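Local coordinates for B-agarase (PDB 4BQ2), which acts as a family 50 exo-beta-agarase, hydrolysing agarose-type polysaccharide from chain ends through its catalytic module, at residues A[318-331]-A[350-364]. Sequence-based numbering, arbitrary orientation.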
loop_
_atom_site.group_PDB
_atom_site.type_symbol
_atom_site.label_atom_id
_atom_site.label_comp_id
_atom_site.label_asym_id
_atom_site.label_seq_id
_atom_site.Cartn_x
_atom_site.Cartn_y
_atom_site.Cartn_z
ATOM N N GLU A 318 -5.723 -8.945 14.232
ATOM C CA GLU A 318 -4.430 -9.249 14.853
ATOM C C GLU A 318 -3.352 -8.284 14.386
ATOM O O GLU A 318 -2.559 -7.809 15.191
ATOM C CB GLU A 318 -4.024 -10.713 14.586
ATOM C CG GLU A 318 -2.743 -11.147 15.321
ATOM C CD GLU A 318 -2.920 -11.362 16.837
ATOM O OE1 GLU A 318 -4.022 -11.049 17.386
ATOM O OE2 GLU A 318 -1.943 -11.837 17.498
ATOM N N ASP A 319 -3.344 -7.971 13.090
ATOM C CA ASP A 319 -2.382 -7.022 12.525
ATOM C C ASP A 319 -2.383 -5.628 13.211
ATOM O O ASP A 319 -1.360 -4.940 13.265
ATOM C CB ASP A 319 -2.631 -6.886 11.017
ATOM C CG ASP A 319 -3.962 -6.233 10.709
ATOM O OD1 ASP A 319 -3.994 -4.968 10.596
ATOM O OD2 ASP A 319 -4.957 -6.976 10.574
ATOM N N SER A 320 -3.533 -5.242 13.768
ATOM C CA SER A 320 -3.743 -3.897 14.323
ATOM C C SER A 320 -3.798 -3.915 15.851
ATOM O O SER A 320 -4.040 -2.881 16.475
ATOM C CB SER A 320 -5.033 -3.265 13.754
ATOM O OG SER A 320 -4.906 -3.017 12.363
ATOM N N LYS A 321 -3.505 -5.071 16.452
ATOM C CA LYS A 321 -3.440 -5.182 17.910
ATOM C C LYS A 321 -2.230 -4.457 18.470
ATOM O O LYS A 321 -1.258 -4.217 17.763
ATOM C CB LYS A 321 -3.436 -6.652 18.366
ATOM C CG LYS A 321 -4.742 -7.369 18.024
ATOM C CD LYS A 321 -5.844 -7.039 19.015
ATOM C CE LYS A 321 -5.686 -7.832 20.319
ATOM N NZ LYS A 321 -6.737 -7.442 21.304
ATOM N N GLY A 322 -2.294 -4.095 19.743
ATOM C CA GLY A 322 -1.096 -3.566 20.407
ATOM C C GLY A 322 0.007 -4.614 20.334
ATOM O O GLY A 322 -0.285 -5.807 20.123
ATOM N N LEU A 323 1.259 -4.183 20.497
ATOM C CA LEU A 323 2.382 -5.126 20.695
ATOM C C LEU A 323 2.130 -5.989 21.956
ATOM O O LEU A 323 1.793 -5.462 23.024
ATOM C CB LEU A 323 3.733 -4.398 20.773
ATOM C CG LEU A 323 4.238 -3.680 19.502
ATOM C CD1 LEU A 323 5.632 -3.088 19.707
ATOM C CD2 LEU A 323 4.242 -4.611 18.292
ATOM N N MET A 324 2.261 -7.308 21.817
ATOM C CA MET A 324 1.901 -8.220 22.910
ATOM C C MET A 324 3.031 -8.348 23.938
ATOM O O MET A 324 4.161 -8.689 23.582
ATOM C CB MET A 324 1.532 -9.602 22.361
ATOM C CG MET A 324 1.027 -10.560 23.435
ATOM S SD MET A 324 0.791 -12.258 22.869
ATOM C CE MET A 324 -0.633 -12.109 21.806
ATOM N N ALA A 325 2.718 -8.091 25.205
ATOM C CA ALA A 325 3.716 -8.214 26.270
ATOM C C ALA A 325 4.051 -9.690 26.445
ATOM O O ALA A 325 3.214 -10.478 26.866
ATOM C CB ALA A 325 3.203 -7.611 27.578
ATOM N N VAL A 326 5.278 -10.059 26.099
ATOM C CA VAL A 326 5.717 -11.452 26.177
ATOM C C VAL A 326 6.169 -11.781 27.615
ATOM O O VAL A 326 7.071 -11.120 28.144
ATOM C CB VAL A 326 6.847 -11.732 25.170
ATOM C CG1 VAL A 326 7.453 -13.097 25.418
ATOM C CG2 VAL A 326 6.332 -11.621 23.731
ATOM N N SER A 327 5.536 -12.790 28.216
ATOM C CA SER A 327 5.820 -13.219 29.599
ATOM C C SER A 327 7.125 -14.025 29.727
ATOM O O SER A 327 7.546 -14.682 28.777
ATOM C CB SER A 327 4.686 -14.102 30.112
ATOM O OG SER A 327 4.758 -15.364 29.480
ATOM N N GLU A 328 7.728 -14.001 30.918
ATOM C CA GLU A 328 8.942 -14.767 31.182
ATOM C C GLU A 328 8.744 -16.251 30.902
ATOM O O GLU A 328 9.643 -16.916 30.400
ATOM C CB GLU A 328 9.381 -14.581 32.638
ATOM C CG GLU A 328 10.837 -14.954 32.894
ATOM C CD GLU A 328 11.268 -14.661 34.323
ATOM O OE1 GLU A 328 11.049 -13.524 34.799
ATOM O OE2 GLU A 328 11.820 -15.575 34.968
ATOM N N LYS A 329 7.559 -16.756 31.234
ATOM C CA LYS A 329 7.247 -18.157 31.032
ATOM C C LYS A 329 7.119 -18.516 29.531
ATOM O O LYS A 329 7.602 -19.569 29.103
ATOM C CB LYS A 329 6.053 -18.587 31.908
ATOM C CG LYS A 329 4.685 -18.690 31.255
ATOM C CD LYS A 329 3.750 -19.486 32.168
ATOM C CE LYS A 329 2.439 -19.865 31.485
ATOM N NZ LYS A 329 1.518 -18.700 31.343
ATOM N N SER A 330 6.536 -17.622 28.729
ATOM C CA SER A 330 6.520 -17.825 27.259
ATOM C C SER A 330 7.930 -17.839 26.674
ATOM O O SER A 330 8.299 -18.746 25.908
ATOM C CB SER A 330 5.699 -16.734 26.557
ATOM O OG SER A 330 4.310 -16.960 26.705
ATOM N N PHE A 331 8.710 -16.827 27.048
ATOM C CA PHE A 331 10.060 -16.638 26.529
ATOM C C PHE A 331 10.998 -17.795 26.880
ATOM O O PHE A 331 11.887 -18.116 26.091
ATOM C CB PHE A 331 10.668 -15.314 27.028
ATOM C CG PHE A 331 11.836 -14.854 26.212
ATOM C CD1 PHE A 331 11.639 -14.137 25.034
ATOM C CD2 PHE A 331 13.143 -15.156 26.599
ATOM C CE1 PHE A 331 12.720 -13.727 24.264
ATOM C CE2 PHE A 331 14.220 -14.751 25.823
ATOM C CZ PHE A 331 14.009 -14.028 24.658
ATOM N N ASP A 350 18.397 -10.905 25.480
ATOM C CA ASP A 350 17.979 -11.918 26.470
ATOM C C ASP A 350 16.798 -11.369 27.277
ATOM O O ASP A 350 16.625 -10.157 27.324
ATOM C CB ASP A 350 19.141 -12.235 27.430
ATOM C CG ASP A 350 20.383 -12.748 26.705
ATOM O OD1 ASP A 350 20.238 -13.487 25.697
ATOM O OD2 ASP A 350 21.507 -12.409 27.146
ATOM N N TYR A 351 16.052 -12.282 27.913
ATOM C CA TYR A 351 14.872 -11.999 28.754
ATOM C C TYR A 351 15.108 -10.931 29.811
ATOM O O TYR A 351 14.186 -10.189 30.173
ATOM C CB TYR A 351 14.408 -13.282 29.458
ATOM C CG TYR A 351 15.319 -13.735 30.592
ATOM C CD1 TYR A 351 16.678 -13.938 30.378
ATOM C CD2 TYR A 351 14.818 -13.969 31.873
ATOM C CE1 TYR A 351 17.510 -14.350 31.395
ATOM C CE2 TYR A 351 15.654 -14.380 32.899
ATOM C CZ TYR A 351 16.997 -14.570 32.647
ATOM O OH TYR A 351 17.850 -14.978 33.644
ATOM N N ASP A 352 16.349 -10.871 30.289
ATOM C CA ASP A 352 16.780 -9.994 31.366
ATOM C C ASP A 352 17.331 -8.643 30.894
ATOM O O ASP A 352 17.590 -7.768 31.722
ATOM C CB ASP A 352 17.818 -10.719 32.246
ATOM C CG ASP A 352 19.061 -11.177 31.464
ATOM O OD1 ASP A 352 19.381 -10.599 30.397
ATOM O OD2 ASP A 352 19.737 -12.123 31.937
ATOM N N HIS A 353 17.532 -8.471 29.586
ATOM C CA HIS A 353 18.024 -7.190 29.048
ATOM C C HIS A 353 16.981 -6.085 29.236
ATOM O O HIS A 353 15.784 -6.356 29.157
ATOM C CB HIS A 353 18.359 -7.326 27.557
ATOM C CG HIS A 353 19.235 -6.238 27.016
ATOM N ND1 HIS A 353 18.735 -5.056 26.496
ATOM C CD2 HIS A 353 20.580 -6.172 26.870
ATOM C CE1 HIS A 353 19.735 -4.311 26.064
ATOM N NE2 HIS A 353 20.863 -4.965 26.281
ATOM N N PRO A 354 17.429 -4.843 29.476
ATOM C CA PRO A 354 16.457 -3.750 29.569
ATOM C C PRO A 354 15.590 -3.614 28.303
ATOM O O PRO A 354 14.429 -3.193 28.418
ATOM C CB PRO A 354 17.334 -2.512 29.775
ATOM C CG PRO A 354 18.576 -3.038 30.408
ATOM C CD PRO A 354 18.803 -4.382 29.782
ATOM N N LEU A 355 16.108 -4.014 27.131
ATOM C CA LEU A 355 15.306 -3.921 25.883
ATOM C C LEU A 355 14.436 -5.144 25.539
ATOM O O LEU A 355 13.855 -5.216 24.445
ATOM C CB LEU A 355 16.156 -3.473 24.686
ATOM C CG LEU A 355 16.884 -2.140 24.900
ATOM C CD1 LEU A 355 17.892 -1.871 23.789
ATOM C CD2 LEU A 355 15.953 -0.924 25.057
ATOM N N ALA A 356 14.301 -6.086 26.480
ATOM C CA ALA A 356 13.493 -7.282 26.222
ATOM C C ALA A 356 11.984 -7.016 26.183
ATOM O O ALA A 356 11.213 -7.826 25.663
ATOM C CB ALA A 356 13.826 -8.406 27.202
ATOM N N ASN A 357 11.541 -5.871 26.679
ATOM C CA ASN A 357 10.108 -5.585 26.590
ATOM C C ASN A 357 9.655 -5.224 25.155
ATOM O O ASN A 357 8.466 -4.993 24.908
ATOM C CB ASN A 357 9.694 -4.515 27.594
ATOM C CG ASN A 357 10.405 -3.208 27.362
ATOM O OD1 ASN A 357 11.632 -3.105 27.514
ATOM N ND2 ASN A 357 9.643 -2.198 26.956
ATOM N N HIS A 358 10.582 -5.192 24.205
ATOM C CA HIS A 358 10.221 -4.785 22.858
ATOM C C HIS A 358 9.931 -5.990 21.962
ATOM O O HIS A 358 9.691 -5.842 20.766
ATOM C CB HIS A 358 11.226 -3.764 22.284
ATOM C CG HIS A 358 11.389 -2.550 23.156
ATOM N ND1 HIS A 358 10.470 -1.520 23.178
ATOM C CD2 HIS A 358 12.329 -2.230 24.075
ATOM C CE1 HIS A 358 10.849 -0.610 24.057
ATOM N NE2 HIS A 358 11.975 -1.017 24.617
ATOM N N TYR A 359 9.944 -7.180 22.562
ATOM C CA TYR A 359 9.425 -8.380 21.919
ATOM C C TYR A 359 7.910 -8.290 21.722
ATOM O O TYR A 359 7.206 -7.622 22.485
ATOM C CB TYR A 359 9.775 -9.628 22.717
ATOM C CG TYR A 359 11.198 -10.106 22.496
ATOM C CD1 TYR A 359 11.594 -10.627 21.262
ATOM C CD2 TYR A 359 12.148 -10.062 23.533
ATOM C CE1 TYR A 359 12.897 -11.067 21.056
ATOM C CE2 TYR A 359 13.447 -10.499 23.327
ATOM C CZ TYR A 359 13.808 -11.007 22.091
ATOM O OH TYR A 359 15.108 -11.439 21.888
ATOM N N ASN A 360 7.438 -8.965 20.682
ATOM C CA ASN A 360 6.032 -9.011 20.305
ATOM C C ASN A 360 5.728 -10.471 19.975
ATOM O O ASN A 360 6.656 -11.280 19.746
ATOM C CB ASN A 360 5.802 -8.106 19.076
ATOM C CG ASN A 360 4.349 -8.102 18.591
ATOM O OD1 ASN A 360 3.409 -8.229 19.376
ATOM N ND2 ASN A 360 4.165 -7.938 17.284
ATOM N N TYR A 361 4.447 -10.824 19.979
ATOM C CA TYR A 361 4.028 -12.115 19.443
ATOM C C TYR A 361 2.790 -11.927 18.569
ATOM O O TYR A 361 1.798 -11.343 19.014
ATOM C CB TYR A 361 3.743 -13.130 20.553
ATOM C CG TYR A 361 3.548 -14.520 19.990
ATOM C CD1 TYR A 361 4.644 -15.373 19.794
ATOM C CD2 TYR A 361 2.279 -14.974 19.601
ATOM C CE1 TYR A 361 4.469 -16.639 19.255
ATOM C CE2 TYR A 361 2.105 -16.248 19.052
ATOM C CZ TYR A 361 3.210 -17.067 18.876
ATOM O OH TYR A 361 3.052 -18.328 18.324
ATOM N N ARG A 362 2.836 -12.424 17.338
ATOM C CA ARG A 362 1.640 -12.400 16.497
ATOM C C ARG A 362 1.061 -13.811 16.355
ATOM O O ARG A 362 1.806 -14.761 16.176
ATOM C CB ARG A 362 1.960 -11.765 15.141
ATOM C CG ARG A 362 2.188 -10.254 15.205
ATOM C CD ARG A 362 1.065 -9.521 15.952
ATOM N NE ARG A 362 1.107 -8.068 15.744
ATOM C CZ ARG A 362 0.693 -7.160 16.624
ATOM N NH1 ARG A 362 0.211 -7.517 17.822
ATOM N NH2 ARG A 362 0.789 -5.867 16.313
ATOM N N ARG A 363 -0.261 -13.950 16.459
ATOM C CA ARG A 363 -0.888 -15.284 16.437
ATOM C C ARG A 363 -1.331 -15.661 15.037
ATOM O O ARG A 363 -1.727 -16.797 14.788
ATOM C CB ARG A 363 -2.027 -15.362 17.452
ATOM C CG ARG A 363 -1.543 -15.076 18.870
ATOM C CD ARG A 363 -2.705 -14.698 19.766
ATOM N NE ARG A 363 -3.018 -13.266 19.669
ATOM C CZ ARG A 363 -3.735 -12.582 20.563
ATOM N NH1 ARG A 363 -4.234 -13.186 21.654
ATOM N NH2 ARG A 363 -3.953 -11.284 20.374
ATOM N N SER A 364 -1.220 -14.715 14.114
ATOM C CA SER A 364 -1.510 -14.984 12.709
ATOM C C SER A 364 -0.655 -14.068 11.834
ATOM O O SER A 364 0.017 -13.159 12.342
ATOM C CB SER A 364 -2.990 -14.767 12.408
ATOM O OG SER A 364 -3.333 -13.421 12.683
HETATM O O HOH W 1 -0.596 -9.932 18.993
HETATM O O HOH W 2 0.893 -6.705 13.303
#
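Glu-318 and Arg-363 meet because each chain folds once: Glu-318 puts CG anti to its backbone N (chi1 -174°) and turns at chi2, while Arg-363 bends at chi3 (-85°). The guanidinium then grips the carboxylate side-on in a salt bridge. Its NE bond to Glu-318 OE2 is 2.8 Å, nearly straight and within the guanidinium plane; NH2 donates to OE1 of Glu-318 on its syn lone pair, in a more bent bond. The backbone N of Arg-363 also donates to OE2, on the anti side, from the same face of the carboxylate as NE. Over the centre of the Arg-363 guanidinium lies the methyl of Met-324, whose CE is 3.4 Å from CZ.

Arg-362 serves carbonyls, its guanidinium lying among Glu-318 O, over one face, Lys-321 O and Gly-322 O. Gly-322 O, 2.9 Å from Arg-362 NH1, lies close to the guanidinium plane, though NH1 approaches from above the carbonyl plane. NH2 donates to Lys-321 O (3.0 Å), more tilted, and also to Ser-292 O. One water bridges Glu-318 OE2, Tyr-361 O and Arg-362 NH1. Asn-360 OD1 receives Met-324 N at 2.9 Å in an almost straight bond, and its ND2 is held by Ser-295. Farther along, Phe-331 places CE1 over one face of the Tyr-359 ring, 3.4 Å from CE2, with the planes 50° apart.

The loop leading into helix 328-332 is thus laid along strand 359-362, an outermost strand of a four-stranded antiparallel sheet, chiefly by side-chain bonds. With Arg-310 as a second cationic partner, Glu-318 is probably kept ionised, its charge offsetting those of the adjacent arginines.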